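Local coordinates for lipocalin allergen (Canis lupus familiaris, PDB 4ODD), which probably binds small, mainly apolar molecules inside a lipocalin beta-barrel and acts as a dog dander allergen, at residues A[35-40]-A[52-57]; A[18-24]-A[110-116]; A[92-96]-A[121-127]; A[82-88]-A[99-105]; A[28-32]-A[57-61]. All coordinates share one frame; numbering follows the deposited sequence.

Contact 1. Residues A[35-40]-A[52-57]; sequences RIYLRG and FNFYVK
Ile36 and Phe54 form the apolar centre, the methyl CG2 of Ile36 coming within 3.4 Å of Phe54 CD1 while the isoleucine side chain runs obliquely to the ring, which also packs edge-to-face with Tyr81. Leu38 continues the same face of the strand pair, its CG 4.1 Å from Phe54 CB. On the other face lie the side chains of Tyr37 and Tyr55, a hydrogen-bonded antiparallel pair with Tyr37 N 2.7 Å from Tyr55 O and a return bond from Tyr55 N to Tyr37 O. The two strands are a hairpin of the lipocalin barrel, and a classic beta bulge interrupts it: Arg39 N and Gly40 N both donate to Asn53 O, at 2.7 and 3.1 Å, from the same face of that carbonyl's plane. Farther out, Arg39 bends at its second torsion (chi2 -62°), and Tyr55 CD2 lies over one face of its guanidinium, 3.6 Å from Arg39 NE, the planes 49° apart. Arg39 NH1 donates to Leu38 O and forms a salt bridge with Asp152, while NE bonds Pro155 O. Tyr37 OH pairs with Thr151 OG1, and Asn53 ND2 with Ser66 OG and Glu64 OE2.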
# COMPACT_ATOMS: atom_id res chain seq x y z
N ARG A 35 2.82 2.63 8.06
CA ARG A 35 1.76 1.92 8.76
C ARG A 35 0.43 2.50 8.27
O ARG A 35 -0.22 3.31 8.94
CB ARG A 35 1.93 2.07 10.28
CG ARG A 35 1.16 1.04 11.11
CD ARG A 35 1.50 1.14 12.58
NE ARG A 35 0.67 0.27 13.41
CZ ARG A 35 1.01 -0.97 13.78
NH1 ARG A 35 2.17 -1.49 13.39
NH2 ARG A 35 0.19 -1.68 14.54
N ILE A 36 0.05 2.08 7.06
CA ILE A 36 -1.01 2.72 6.29
C ILE A 36 -2.34 1.98 6.39
O ILE A 36 -2.43 0.77 6.12
CB ILE A 36 -0.65 2.76 4.80
CG1 ILE A 36 0.60 3.60 4.58
CG2 ILE A 36 -1.80 3.34 3.99
CD1 ILE A 36 0.49 4.96 5.16
N TYR A 37 -3.38 2.71 6.75
CA TYR A 37 -4.70 2.11 6.75
C TYR A 37 -5.46 2.65 5.57
O TYR A 37 -5.89 3.81 5.56
CB TYR A 37 -5.43 2.37 8.06
CG TYR A 37 -4.75 1.69 9.22
CD1 TYR A 37 -4.98 0.34 9.50
CD2 TYR A 37 -3.87 2.39 10.05
CE1 TYR A 37 -4.36 -0.30 10.57
CE2 TYR A 37 -3.25 1.77 11.12
CZ TYR A 37 -3.49 0.43 11.37
OH TYR A 37 -2.86 -0.17 12.43
N LEU A 38 -5.60 1.82 4.55
CA LEU A 38 -6.31 2.24 3.36
C LEU A 38 -7.78 2.47 3.60
O LEU A 38 -8.41 1.80 4.43
CB LEU A 38 -6.10 1.25 2.23
CG LEU A 38 -5.08 2.01 1.38
CD1 LEU A 38 -3.86 1.15 1.06
CD2 LEU A 38 -5.73 2.62 0.12
N ARG A 39 -8.30 3.45 2.89
CA ARG A 39 -9.74 3.65 2.84
C ARG A 39 -10.21 3.42 1.42
O ARG A 39 -11.19 2.71 1.20
CB ARG A 39 -10.13 5.04 3.33
CG ARG A 39 -9.98 5.20 4.86
CD ARG A 39 -10.90 4.24 5.60
NE ARG A 39 -10.78 4.36 7.05
CZ ARG A 39 -10.09 3.52 7.81
NH1 ARG A 39 -9.44 2.50 7.26
NH2 ARG A 39 -10.03 3.70 9.12
N GLY A 40 -9.51 4.00 0.45
CA GLY A 40 -9.88 3.79 -0.93
C GLY A 40 -8.89 4.29 -1.95
O GLY A 40 -7.97 5.04 -1.64
N PHE A 52 -4.78 8.03 -3.55
CA PHE A 52 -4.82 7.08 -2.45
C PHE A 52 -5.35 7.76 -1.21
O PHE A 52 -4.81 8.79 -0.78
CB PHE A 52 -3.43 6.50 -2.16
CG PHE A 52 -2.83 5.79 -3.32
CD1 PHE A 52 -2.94 4.43 -3.46
CD2 PHE A 52 -2.17 6.51 -4.33
CE1 PHE A 52 -2.38 3.79 -4.55
CE2 PHE A 52 -1.62 5.88 -5.42
CZ PHE A 52 -1.73 4.52 -5.53
N ASN A 53 -6.41 7.20 -0.65
CA ASN A 53 -6.99 7.74 0.56
C ASN A 53 -6.78 6.75 1.70
O ASN A 53 -7.13 5.56 1.59
CB ASN A 53 -8.46 8.04 0.33
CG ASN A 53 -9.15 8.53 1.57
OD1 ASN A 53 -9.99 7.82 2.16
ND2 ASN A 53 -8.79 9.74 2.00
N PHE A 54 -6.19 7.23 2.80
CA PHE A 54 -5.81 6.33 3.88
C PHE A 54 -5.51 7.07 5.17
O PHE A 54 -5.33 8.28 5.17
CB PHE A 54 -4.60 5.52 3.47
CG PHE A 54 -3.37 6.35 3.22
CD1 PHE A 54 -2.50 6.67 4.25
CD2 PHE A 54 -3.08 6.81 1.94
CE1 PHE A 54 -1.35 7.44 4.01
CE2 PHE A 54 -1.96 7.57 1.69
CZ PHE A 54 -1.09 7.89 2.71
N TYR A 55 -5.44 6.32 6.27
CA TYR A 55 -5.07 6.90 7.56
C TYR A 55 -3.70 6.39 8.02
O TYR A 55 -3.33 5.25 7.76
CB TYR A 55 -6.12 6.59 8.63
CG TYR A 55 -7.39 7.41 8.54
CD1 TYR A 55 -7.51 8.62 9.21
CD2 TYR A 55 -8.48 6.96 7.80
CE1 TYR A 55 -8.68 9.38 9.14
CE2 TYR A 55 -9.65 7.71 7.72
CZ TYR A 55 -9.74 8.92 8.40
OH TYR A 55 -10.90 9.66 8.31
N VAL A 56 -2.95 7.26 8.68
CA VAL A 56 -1.79 6.86 9.46
C VAL A 56 -2.00 7.33 10.88
O VAL A 56 -2.61 8.38 11.11
CB VAL A 56 -0.48 7.51 8.94
CG1 VAL A 56 0.05 6.77 7.74
CG2 VAL A 56 -0.70 8.98 8.63
N LYS A 57 -1.50 6.56 11.84
CA LYS A 57 -1.51 7.00 13.23
C LYS A 57 -0.29 7.91 13.42
O LYS A 57 0.85 7.48 13.26
CB LYS A 57 -1.50 5.81 14.21
CG LYS A 57 -2.77 4.92 14.23
CD LYS A 57 -2.61 3.74 15.24
CE LYS A 57 -3.53 2.53 14.98
NZ LYS A 57 -3.07 1.27 15.68

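Contact 2. Residues A[18-24]-A[110-116]; sequences LYVSSNN and ITKVALL
Val20 and Leu115 lie side by side on one face of the sheet, with Val20 CG1 3.4 Å from Leu115 CD2; on the other face Leu116 CD2 lies 4.0 Å from Tyr19 CD2. This closely packed part is a regular antiparallel ladder that runs through Ser21 and Ala114 to Ser22 and Val113, closed at its far end by a classic beta bulge in which Leu18 N and Tyr19 N both donate to Leu116 O. Ser22 extends OG opposite its own nitrogen (chi1 -178°) to donate to Lys112 O at 2.8 Å; Ser22 OG also accepts from Asn24 N, an ST turn. The looser, more exposed end begins after it, at Asn23 and Ile110. Asn23 OD1 receives Lys112 N at 2.9 Å, the donor standing 52° out of the amide plane, while Asn23 ND2 reaches Ile110 O only weakly. Helix 125-137 covers Tyr19, Ser21 and Ala114 from outside the barrel, Ile28 of helix 25-28 touches Val20 and Ser22, and strand 96-104 continues the sheet beyond 110-116.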
# COMPACT_ATOMS: atom_id res chain seq x y z
N LEU A 18 -4.64 -5.15 4.96
CA LEU A 18 -4.53 -6.40 5.71
C LEU A 18 -3.10 -6.63 6.21
O LEU A 18 -2.86 -6.76 7.42
CB LEU A 18 -4.98 -7.57 4.84
CG LEU A 18 -6.49 -7.80 4.77
CD1 LEU A 18 -7.26 -6.51 4.98
CD2 LEU A 18 -6.89 -8.47 3.48
N TYR A 19 -2.14 -6.66 5.29
CA TYR A 19 -0.75 -6.86 5.68
C TYR A 19 0.15 -5.83 5.05
O TYR A 19 -0.11 -5.35 3.95
CB TYR A 19 -0.26 -8.24 5.27
CG TYR A 19 -0.94 -9.41 5.95
CD1 TYR A 19 -0.35 -10.05 7.03
CD2 TYR A 19 -2.17 -9.88 5.50
CE1 TYR A 19 -0.96 -11.13 7.66
CE2 TYR A 19 -2.78 -10.96 6.12
CZ TYR A 19 -2.18 -11.57 7.19
OH TYR A 19 -2.79 -12.63 7.80
N VAL A 20 1.22 -5.50 5.75
CA VAL A 20 2.32 -4.72 5.20
C VAL A 20 3.63 -5.34 5.63
O VAL A 20 3.73 -5.93 6.71
CB VAL A 20 2.31 -3.25 5.70
CG1 VAL A 20 1.10 -2.53 5.20
CG2 VAL A 20 2.37 -3.22 7.21
N SER A 21 4.64 -5.21 4.78
CA SER A 21 5.99 -5.61 5.15
C SER A 21 6.94 -4.56 4.63
O SER A 21 6.58 -3.76 3.78
CB SER A 21 6.34 -7.01 4.59
OG SER A 21 6.43 -7.01 3.17
N SER A 22 8.16 -4.58 5.16
CA SER A 22 9.16 -3.61 4.77
C SER A 22 10.57 -4.08 5.12
O SER A 22 10.76 -4.87 6.05
CB SER A 22 8.89 -2.26 5.44
OG SER A 22 9.85 -1.30 5.03
N ASN A 23 11.56 -3.60 4.37
CA ASN A 23 12.95 -3.85 4.72
C ASN A 23 13.34 -3.00 5.93
O ASN A 23 14.34 -3.27 6.59
CB ASN A 23 13.88 -3.56 3.52
CG ASN A 23 13.83 -2.11 3.05
OD1 ASN A 23 12.86 -1.39 3.31
ND2 ASN A 23 14.87 -1.68 2.36
N ASN A 24 12.55 -1.97 6.22
CA ASN A 24 12.78 -1.10 7.36
C ASN A 24 11.64 -1.13 8.39
O ASN A 24 10.67 -0.38 8.28
CB ASN A 24 13.05 0.32 6.91
CG ASN A 24 14.31 0.42 6.07
OD1 ASN A 24 14.35 1.12 5.05
ND2 ASN A 24 15.37 -0.28 6.50
N ILE A 110 16.33 4.21 1.00
CA ILE A 110 15.39 3.40 0.24
C ILE A 110 14.60 2.43 1.09
O ILE A 110 15.17 1.58 1.78
CB ILE A 110 16.12 2.57 -0.82
CG1 ILE A 110 16.51 3.47 -2.01
CG2 ILE A 110 15.27 1.40 -1.27
CD1 ILE A 110 17.54 2.83 -2.92
N THR A 111 13.28 2.56 1.05
CA THR A 111 12.37 1.74 1.85
C THR A 111 11.47 0.97 0.91
O THR A 111 10.74 1.57 0.13
CB THR A 111 11.48 2.62 2.72
OG1 THR A 111 12.27 3.64 3.35
CG2 THR A 111 10.74 1.79 3.75
N LYS A 112 11.55 -0.36 0.98
CA LYS A 112 10.66 -1.22 0.21
C LYS A 112 9.42 -1.52 1.06
O LYS A 112 9.55 -1.83 2.25
CB LYS A 112 11.36 -2.52 -0.17
CG LYS A 112 12.69 -2.34 -0.89
CD LYS A 112 13.33 -3.71 -1.13
CE LYS A 112 14.71 -3.56 -1.75
NZ LYS A 112 15.27 -4.87 -2.22
N VAL A 113 8.24 -1.41 0.47
CA VAL A 113 7.00 -1.67 1.22
C VAL A 113 6.06 -2.54 0.43
O VAL A 113 5.73 -2.20 -0.71
CB VAL A 113 6.27 -0.38 1.57
CG1 VAL A 113 5.03 -0.69 2.37
CG2 VAL A 113 7.19 0.57 2.32
N ALA A 114 5.66 -3.67 1.00
CA ALA A 114 4.69 -4.54 0.33
C ALA A 114 3.32 -4.48 1.05
O ALA A 114 3.25 -4.45 2.28
CB ALA A 114 5.23 -5.97 0.22
N LEU A 115 2.23 -4.45 0.29
CA LEU A 115 0.91 -4.38 0.89
C LEU A 115 -0.10 -5.36 0.32
O LEU A 115 -0.23 -5.51 -0.91
CB LEU A 115 0.30 -3.00 0.75
CG LEU A 115 1.06 -1.81 1.29
CD1 LEU A 115 1.45 -0.94 0.13
CD2 LEU A 115 0.15 -1.06 2.24
N LEU A 116 -0.82 -6.01 1.24
CA LEU A 116 -1.98 -6.79 0.88
C LEU A 116 -3.18 -6.01 1.34
O LEU A 116 -3.31 -5.67 2.52
CB LEU A 116 -1.95 -8.16 1.55
CG LEU A 116 -3.13 -9.06 1.17
CD1 LEU A 116 -3.39 -9.01 -0.32
CD2 LEU A 116 -2.89 -10.50 1.65

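Contact 3. Residues A[92-96]-A[121-127]; sequences MTPNA and AHVNEED
Thr93 and Ala96 meet Asp127 through van der Waals contact: Thr93 CG2 is 3.6 Å from Asp127 OD1, the two side chains approaching from opposite directions, and Ala96 CB lies 3.8 Å from Asp127 CG. This is plain packing against the start of helix 125-137. The polar part centres on Asn95, whose CG points opposite its backbone nitrogen (chi1 -179°) and so carries the amide out to residues 121-124. There the amide sits beside the Ala121 carbonyl and the His122 ring, its plane 40° from that ring. The Asn124 amide crosses it obliquely with the planes 70° apart. Hydrogen bonds within 92-96 set the shape of the loop. Thr93 OG1 accepts from Asn95 N at 2.9 Å and from Ala96 N at 3.0 Å, which makes an ST turn and an ST motif on one hydroxyl. Asn124 occupies the N-cap position of the helix, although its side chain makes no capping bond. The contact sets the turn between strands 84-92 and 96-104 against the entry to helix 125-137; Asn95 also shares a backbone hydrogen bond with Arg119, and Met92 packs on Val7 and Gln10 of helix 6-10.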
# COMPACT_ATOMS: atom_id res chain seq x y z
N MET A 92 -4.29 -8.30 -8.71
CA MET A 92 -5.63 -7.99 -8.22
C MET A 92 -6.66 -9.09 -8.48
O MET A 92 -6.81 -9.56 -9.61
CB MET A 92 -6.16 -6.67 -8.80
CG MET A 92 -7.52 -6.27 -8.23
SD MET A 92 -8.44 -5.10 -9.24
CE MET A 92 -8.88 -6.10 -10.67
N THR A 93 -7.35 -9.49 -7.41
CA THR A 93 -8.57 -10.29 -7.50
C THR A 93 -9.70 -9.30 -7.20
O THR A 93 -9.44 -8.11 -7.05
CB THR A 93 -8.53 -11.48 -6.50
OG1 THR A 93 -9.33 -11.19 -5.34
CG2 THR A 93 -7.10 -11.78 -6.06
N PRO A 94 -10.96 -9.77 -7.13
CA PRO A 94 -12.02 -8.79 -6.82
C PRO A 94 -12.09 -8.52 -5.32
O PRO A 94 -12.61 -7.49 -4.87
CB PRO A 94 -13.30 -9.48 -7.30
CG PRO A 94 -12.86 -10.73 -8.01
CD PRO A 94 -11.53 -11.09 -7.43
N ASN A 95 -11.56 -9.47 -4.56
CA ASN A 95 -11.45 -9.38 -3.12
C ASN A 95 -10.11 -8.78 -2.65
O ASN A 95 -10.02 -8.24 -1.56
CB ASN A 95 -11.65 -10.77 -2.51
CG ASN A 95 -11.58 -10.77 -0.99
OD1 ASN A 95 -12.55 -10.43 -0.31
ND2 ASN A 95 -10.42 -11.16 -0.45
N ALA A 96 -9.07 -8.87 -3.48
CA ALA A 96 -7.73 -8.54 -3.00
C ALA A 96 -6.88 -7.61 -3.90
O ALA A 96 -7.21 -7.37 -5.07
CB ALA A 96 -6.97 -9.82 -2.66
N ALA A 121 -14.09 -8.69 3.64
CA ALA A 121 -13.62 -9.78 4.51
C ALA A 121 -13.34 -11.07 3.73
O ALA A 121 -12.92 -11.02 2.57
CB ALA A 121 -14.62 -10.04 5.63
N HIS A 122 -13.56 -12.22 4.37
CA HIS A 122 -13.45 -13.53 3.72
C HIS A 122 -12.21 -13.69 2.83
O HIS A 122 -12.25 -14.34 1.79
CB HIS A 122 -14.72 -13.83 2.91
CG HIS A 122 -15.23 -12.66 2.14
ND1 HIS A 122 -14.85 -12.40 0.84
CD2 HIS A 122 -16.09 -11.67 2.48
CE1 HIS A 122 -15.46 -11.30 0.41
NE2 HIS A 122 -16.21 -10.84 1.39
N VAL A 123 -11.10 -13.11 3.28
CA VAL A 123 -9.89 -12.99 2.47
C VAL A 123 -9.26 -14.32 2.02
O VAL A 123 -8.95 -15.18 2.84
CB VAL A 123 -8.85 -12.13 3.20
CG1 VAL A 123 -9.55 -11.28 4.26
CG2 VAL A 123 -7.79 -13.00 3.85
N ASN A 124 -9.07 -14.45 0.71
CA ASN A 124 -8.48 -15.66 0.12
C ASN A 124 -7.12 -16.00 0.71
O ASN A 124 -6.15 -15.27 0.52
CB ASN A 124 -8.33 -15.50 -1.40
CG ASN A 124 -9.66 -15.45 -2.14
OD1 ASN A 124 -10.14 -16.46 -2.64
ND2 ASN A 124 -10.25 -14.26 -2.23
N GLU A 125 -7.05 -17.13 1.42
CA GLU A 125 -5.79 -17.58 2.02
C GLU A 125 -4.66 -17.74 0.99
O GLU A 125 -3.48 -17.66 1.32
CB GLU A 125 -6.03 -18.88 2.78
CG GLU A 125 -5.10 -19.09 3.97
CD GLU A 125 -3.83 -19.85 3.62
OE1 GLU A 125 -3.43 -19.84 2.44
OE2 GLU A 125 -3.23 -20.46 4.53
N GLU A 126 -5.05 -17.95 -0.26
CA GLU A 126 -4.09 -18.10 -1.35
C GLU A 126 -3.41 -16.77 -1.60
O GLU A 126 -2.20 -16.69 -1.78
CB GLU A 126 -4.81 -18.55 -2.62
CG GLU A 126 -5.50 -19.91 -2.49
CD GLU A 126 -6.57 -19.94 -1.41
OE1 GLU A 126 -7.76 -19.69 -1.73
OE2 GLU A 126 -6.23 -20.21 -0.23
N ASP A 127 -4.22 -15.71 -1.63
CA ASP A 127 -3.74 -14.34 -1.64
C ASP A 127 -2.59 -14.12 -0.64
O ASP A 127 -1.54 -13.58 -1.01
CB ASP A 127 -4.91 -13.39 -1.34
CG ASP A 127 -6.01 -13.47 -2.40
OD1 ASP A 127 -5.71 -13.88 -3.55
OD2 ASP A 127 -7.16 -13.11 -2.09

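Contact 4. Residues A[82-88]-A[99-105]; sequences NGGNYFR and GYDVNVD
Asn103 directs its CG opposite the backbone nitrogen (chi1 177°), as does Asp101, whereas Asn85 swings CG beside its own nitrogen (chi1 -63°); all three rise from the same face of the strand pair, and these torsions turn their ends toward one another across it. Asn103 ND2 donates to Asn85 OD1 at 2.8 Å and to Asn82 O at 3.1 Å. Both acceptors lie close to the plane of the Asn103 amide, yet the nitrogen stands well above each of their carbonyl planes. The same Asn85 OD1 also lies 2.7 Å from Asp101 OD2; the acid probably holds a proton here, though the geometry leaves a bond undecided. Asn85 ND2 bonds Tyr81 O and Gly79 O, which holds the amide in its rotation. The strands form an antiparallel hairpin of the lipocalin barrel, with Gly84-Val104, Tyr86-Val102 and Arg88-Tyr100 as hydrogen-bonded pairs; this polar cluster occupies the face that in lipocalins lines the interior. Phe87 lies further along that face. Its ring edge meets Asp101 CB, 3.8 Å from Phe87 CD2, and Phe87 CZ comes within 3.8 Å of Gly99 CA. On the outward face the Tyr86 ring presents its edge to Val104, with CE2 4.0 Å from Val104 CG1.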
# COMPACT_ATOMS: atom_id res chain seq x y z
N ASN A 82 5.93 11.41 2.12
CA ASN A 82 7.11 11.04 2.88
C ASN A 82 8.26 10.75 1.93
O ASN A 82 8.98 9.76 2.09
CB ASN A 82 6.81 9.80 3.71
CG ASN A 82 7.25 9.94 5.16
OD1 ASN A 82 6.64 10.69 5.93
ND2 ASN A 82 8.27 9.19 5.56
N GLY A 83 8.44 11.59 0.92
CA GLY A 83 9.48 11.38 -0.07
C GLY A 83 8.90 10.94 -1.40
O GLY A 83 7.69 11.06 -1.61
N GLY A 84 9.76 10.44 -2.28
CA GLY A 84 9.35 9.96 -3.59
C GLY A 84 8.93 8.51 -3.51
O GLY A 84 9.50 7.72 -2.76
N ASN A 85 7.89 8.17 -4.26
CA ASN A 85 7.37 6.82 -4.26
C ASN A 85 7.20 6.30 -5.67
O ASN A 85 6.70 7.01 -6.54
CB ASN A 85 6.05 6.74 -3.50
CG ASN A 85 6.20 7.10 -2.05
OD1 ASN A 85 6.60 6.27 -1.24
ND2 ASN A 85 5.88 8.35 -1.72
N TYR A 86 7.65 5.07 -5.89
CA TYR A 86 7.48 4.39 -7.15
C TYR A 86 6.70 3.13 -6.84
O TYR A 86 7.19 2.18 -6.21
CB TYR A 86 8.85 4.11 -7.78
CG TYR A 86 9.64 5.39 -7.99
CD1 TYR A 86 9.78 5.96 -9.26
CD2 TYR A 86 10.21 6.07 -6.91
CE1 TYR A 86 10.47 7.16 -9.44
CE2 TYR A 86 10.90 7.26 -7.09
CZ TYR A 86 11.03 7.79 -8.34
OH TYR A 86 11.72 8.97 -8.51
N PHE A 87 5.45 3.14 -7.29
CA PHE A 87 4.47 2.17 -6.85
C PHE A 87 3.95 1.31 -7.99
O PHE A 87 3.82 1.78 -9.13
CB PHE A 87 3.32 2.90 -6.15
CG PHE A 87 2.29 1.99 -5.57
CD1 PHE A 87 1.04 1.88 -6.17
CD2 PHE A 87 2.56 1.24 -4.44
CE1 PHE A 87 0.07 1.03 -5.64
CE2 PHE A 87 1.60 0.38 -3.91
CZ PHE A 87 0.36 0.28 -4.51
N ARG A 88 3.63 0.06 -7.67
CA ARG A 88 3.10 -0.85 -8.66
C ARG A 88 2.06 -1.75 -8.03
O ARG A 88 2.22 -2.20 -6.91
CB ARG A 88 4.23 -1.71 -9.26
CG ARG A 88 5.16 -0.96 -10.22
CD ARG A 88 6.03 -1.93 -11.03
NE ARG A 88 7.12 -1.28 -11.77
CZ ARG A 88 6.96 -0.57 -12.88
NH1 ARG A 88 5.75 -0.37 -13.40
NH2 ARG A 88 8.01 -0.02 -13.48
N GLY A 99 0.20 -4.55 -3.52
CA GLY A 99 0.97 -3.42 -3.99
C GLY A 99 2.42 -3.52 -3.57
O GLY A 99 2.75 -4.16 -2.55
N TYR A 100 3.29 -2.89 -4.35
CA TYR A 100 4.70 -2.79 -3.99
C TYR A 100 5.20 -1.38 -4.21
O TYR A 100 5.19 -0.88 -5.35
CB TYR A 100 5.54 -3.76 -4.80
CG TYR A 100 7.00 -3.74 -4.41
CD1 TYR A 100 7.39 -4.00 -3.10
CD2 TYR A 100 7.98 -3.47 -5.35
CE1 TYR A 100 8.75 -3.99 -2.75
CE2 TYR A 100 9.33 -3.46 -5.00
CZ TYR A 100 9.70 -3.71 -3.71
OH TYR A 100 11.03 -3.70 -3.39
N ASP A 101 5.62 -0.74 -3.13
CA ASP A 101 6.15 0.62 -3.20
C ASP A 101 7.65 0.65 -3.02
O ASP A 101 8.23 -0.14 -2.27
CB ASP A 101 5.51 1.50 -2.12
CG ASP A 101 5.87 2.97 -2.28
OD1 ASP A 101 5.83 3.46 -3.43
OD2 ASP A 101 6.18 3.62 -1.26
N VAL A 102 8.30 1.57 -3.71
CA VAL A 102 9.68 1.88 -3.40
C VAL A 102 9.70 3.33 -2.96
O VAL A 102 9.33 4.23 -3.71
CB VAL A 102 10.60 1.67 -4.61
CG1 VAL A 102 12.00 2.12 -4.28
CG2 VAL A 102 10.61 0.21 -5.04
N ASN A 103 10.12 3.56 -1.74
CA ASN A 103 10.15 4.91 -1.23
C ASN A 103 11.57 5.40 -1.11
O ASN A 103 12.48 4.65 -0.74
CB ASN A 103 9.53 4.96 0.16
CG ASN A 103 9.59 6.32 0.77
OD1 ASN A 103 10.40 6.57 1.67
ND2 ASN A 103 8.77 7.22 0.27
N VAL A 104 11.72 6.69 -1.39
CA VAL A 104 13.01 7.34 -1.29
C VAL A 104 12.88 8.68 -0.54
O VAL A 104 12.11 9.55 -0.94
CB VAL A 104 13.62 7.51 -2.73
CG1 VAL A 104 12.66 8.29 -3.65
CG2 VAL A 104 14.99 8.15 -2.68
N ASP A 105 13.61 8.85 0.56
CA ASP A 105 13.57 10.13 1.28
C ASP A 105 14.59 11.15 0.75
O ASP A 105 15.27 10.89 -0.24
CB ASP A 105 13.74 9.94 2.77
CG ASP A 105 15.07 9.33 3.12
OD1 ASP A 105 16.06 9.57 2.38
OD2 ASP A 105 15.12 8.62 4.15

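Contact 5. Residues A[28-32]-A[57-61]; sequences IGENG and KVDGE
Asn31 and Asp59 bring their flat ends together almost parallel, the amide and carboxylate planes only 23° apart, although the side chains themselves run at a slant to one another. What fixes them is a bond from backbone to side chain: Asp59 N donates to Asn31 OD1 at 2.8 Å, lying in the amide plane on a lone pair, with an N-H...O angle of 151°. Asn31 ND2 remains 3.6 Å from Asp59 OD1. Glu30 meets Lys57 differently, the two crossing at about a right angle. A bend at the second torsion of Glu30 (chi2 51°) folds its carboxylate back, so that OE2 accepts from Asn31 N at 3.0 Å on its anti side. The same oxygen rests 3.9 Å from Lys57 CD, but the lysine is poorly ordered and this approach is loosely defined. Glu30 OE1 and Lys57 NZ, 4.0 Å apart, are too distant for a salt bridge, and any mutual attraction is probably softened by solvent at this exposed site. Each partner is a tight turn: Gly29 to Gly32 make a type II beta turn closed by Gly32 N on Gly29 O, and Val58 N bonds Glu61 O across the other. The first loop links helix 25-28 to strand 36-44, and the second joins strands 49-57 and 62-71, so the contact ties two surface loops together at one end of the barrel.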
# COMPACT_ATOMS: atom_id res chain seq x y z
N ILE A 28 7.05 0.89 9.13
CA ILE A 28 5.71 0.35 9.26
C ILE A 28 5.38 0.05 10.71
O ILE A 28 4.33 -0.52 11.02
CB ILE A 28 5.57 -0.95 8.45
CG1 ILE A 28 6.60 -1.98 8.94
CG2 ILE A 28 5.72 -0.67 6.95
CD1 ILE A 28 6.55 -3.31 8.20
N GLY A 29 6.29 0.41 11.61
CA GLY A 29 6.08 0.21 13.02
C GLY A 29 5.16 1.29 13.55
O GLY A 29 4.65 2.11 12.76
N GLU A 30 4.94 1.30 14.86
CA GLU A 30 4.11 2.33 15.46
C GLU A 30 4.71 3.70 15.17
O GLU A 30 5.89 3.93 15.42
CB GLU A 30 3.91 2.12 16.96
CG GLU A 30 2.75 2.95 17.54
CD GLU A 30 1.44 2.79 16.74
OE1 GLU A 30 0.59 1.96 17.15
OE2 GLU A 30 1.25 3.50 15.72
N ASN A 31 3.88 4.59 14.63
CA ASN A 31 4.32 5.91 14.23
C ASN A 31 5.13 5.94 12.94
O ASN A 31 5.66 6.99 12.58
CB ASN A 31 5.08 6.58 15.36
CG ASN A 31 4.60 7.98 15.60
OD1 ASN A 31 3.47 8.18 16.05
ND2 ASN A 31 5.43 8.97 15.28
N GLY A 32 5.24 4.80 12.27
CA GLY A 32 5.87 4.75 10.96
C GLY A 32 4.91 5.28 9.90
O GLY A 32 3.69 5.05 9.99
N LYS A 57 -1.50 6.56 11.84
CA LYS A 57 -1.51 7.00 13.23
C LYS A 57 -0.29 7.91 13.42
O LYS A 57 0.85 7.48 13.26
CB LYS A 57 -1.50 5.81 14.21
CG LYS A 57 -2.77 4.92 14.23
CD LYS A 57 -2.61 3.74 15.24
CE LYS A 57 -3.53 2.53 14.98
NZ LYS A 57 -3.07 1.27 15.68
N VAL A 58 -0.54 9.18 13.72
CA VAL A 58 0.54 10.13 13.96
C VAL A 58 0.53 10.63 15.41
O VAL A 58 -0.25 11.51 15.77
CB VAL A 58 0.47 11.35 13.01
CG1 VAL A 58 1.45 12.43 13.45
CG2 VAL A 58 0.72 10.92 11.57
N ASP A 59 1.41 10.05 16.22
CA ASP A 59 1.46 10.34 17.65
C ASP A 59 0.15 9.91 18.31
O ASP A 59 -0.48 10.68 19.04
CB ASP A 59 1.76 11.82 17.91
CG ASP A 59 3.14 12.24 17.42
OD1 ASP A 59 4.09 11.42 17.50
OD2 ASP A 59 3.29 13.39 16.94
N GLY A 60 -0.25 8.67 18.01
CA GLY A 60 -1.49 8.10 18.53
C GLY A 60 -2.76 8.72 17.97
O GLY A 60 -3.85 8.43 18.46
N GLU A 61 -2.62 9.55 16.94
CA GLU A 61 -3.74 10.32 16.39
C GLU A 61 -4.04 10.01 14.90
O GLU A 61 -3.14 10.07 14.05
CB GLU A 61 -3.47 11.81 16.57
CG GLU A 61 -3.11 12.20 18.00
CD GLU A 61 -4.32 12.55 18.84
OE1 GLU A 61 -4.16 12.99 20.00
OE2 GLU A 61 -5.45 12.40 18.33

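How the contacts relate
Contacts 1, 2 and 4 belong to one curled antiparallel sheet, the lipocalin barrel, whose interior probably serves as the ligand pocket. Contacts 2 and 4, with centres about 10 Å apart, are direct neighbours: Thr111 O lies 2.8 Å from Asn103 N, and Leu115 O 2.8 Å from Gly99 N, both probable hydrogen bonds. Contacts 1 and 4 meet through Phe52 CE1 and Phe87 CE1, 3.9 Å apart. Contact 5 shares Lys57 with contact 1 and, through Ile28, packs on segment 18-24 of contact 2. The centres of contacts 3 and 5 are about 26 Å apart. Contact 3 does touch contact 2, where Val123 CG1 reaches Leu18 CD2 at 3.9 Å.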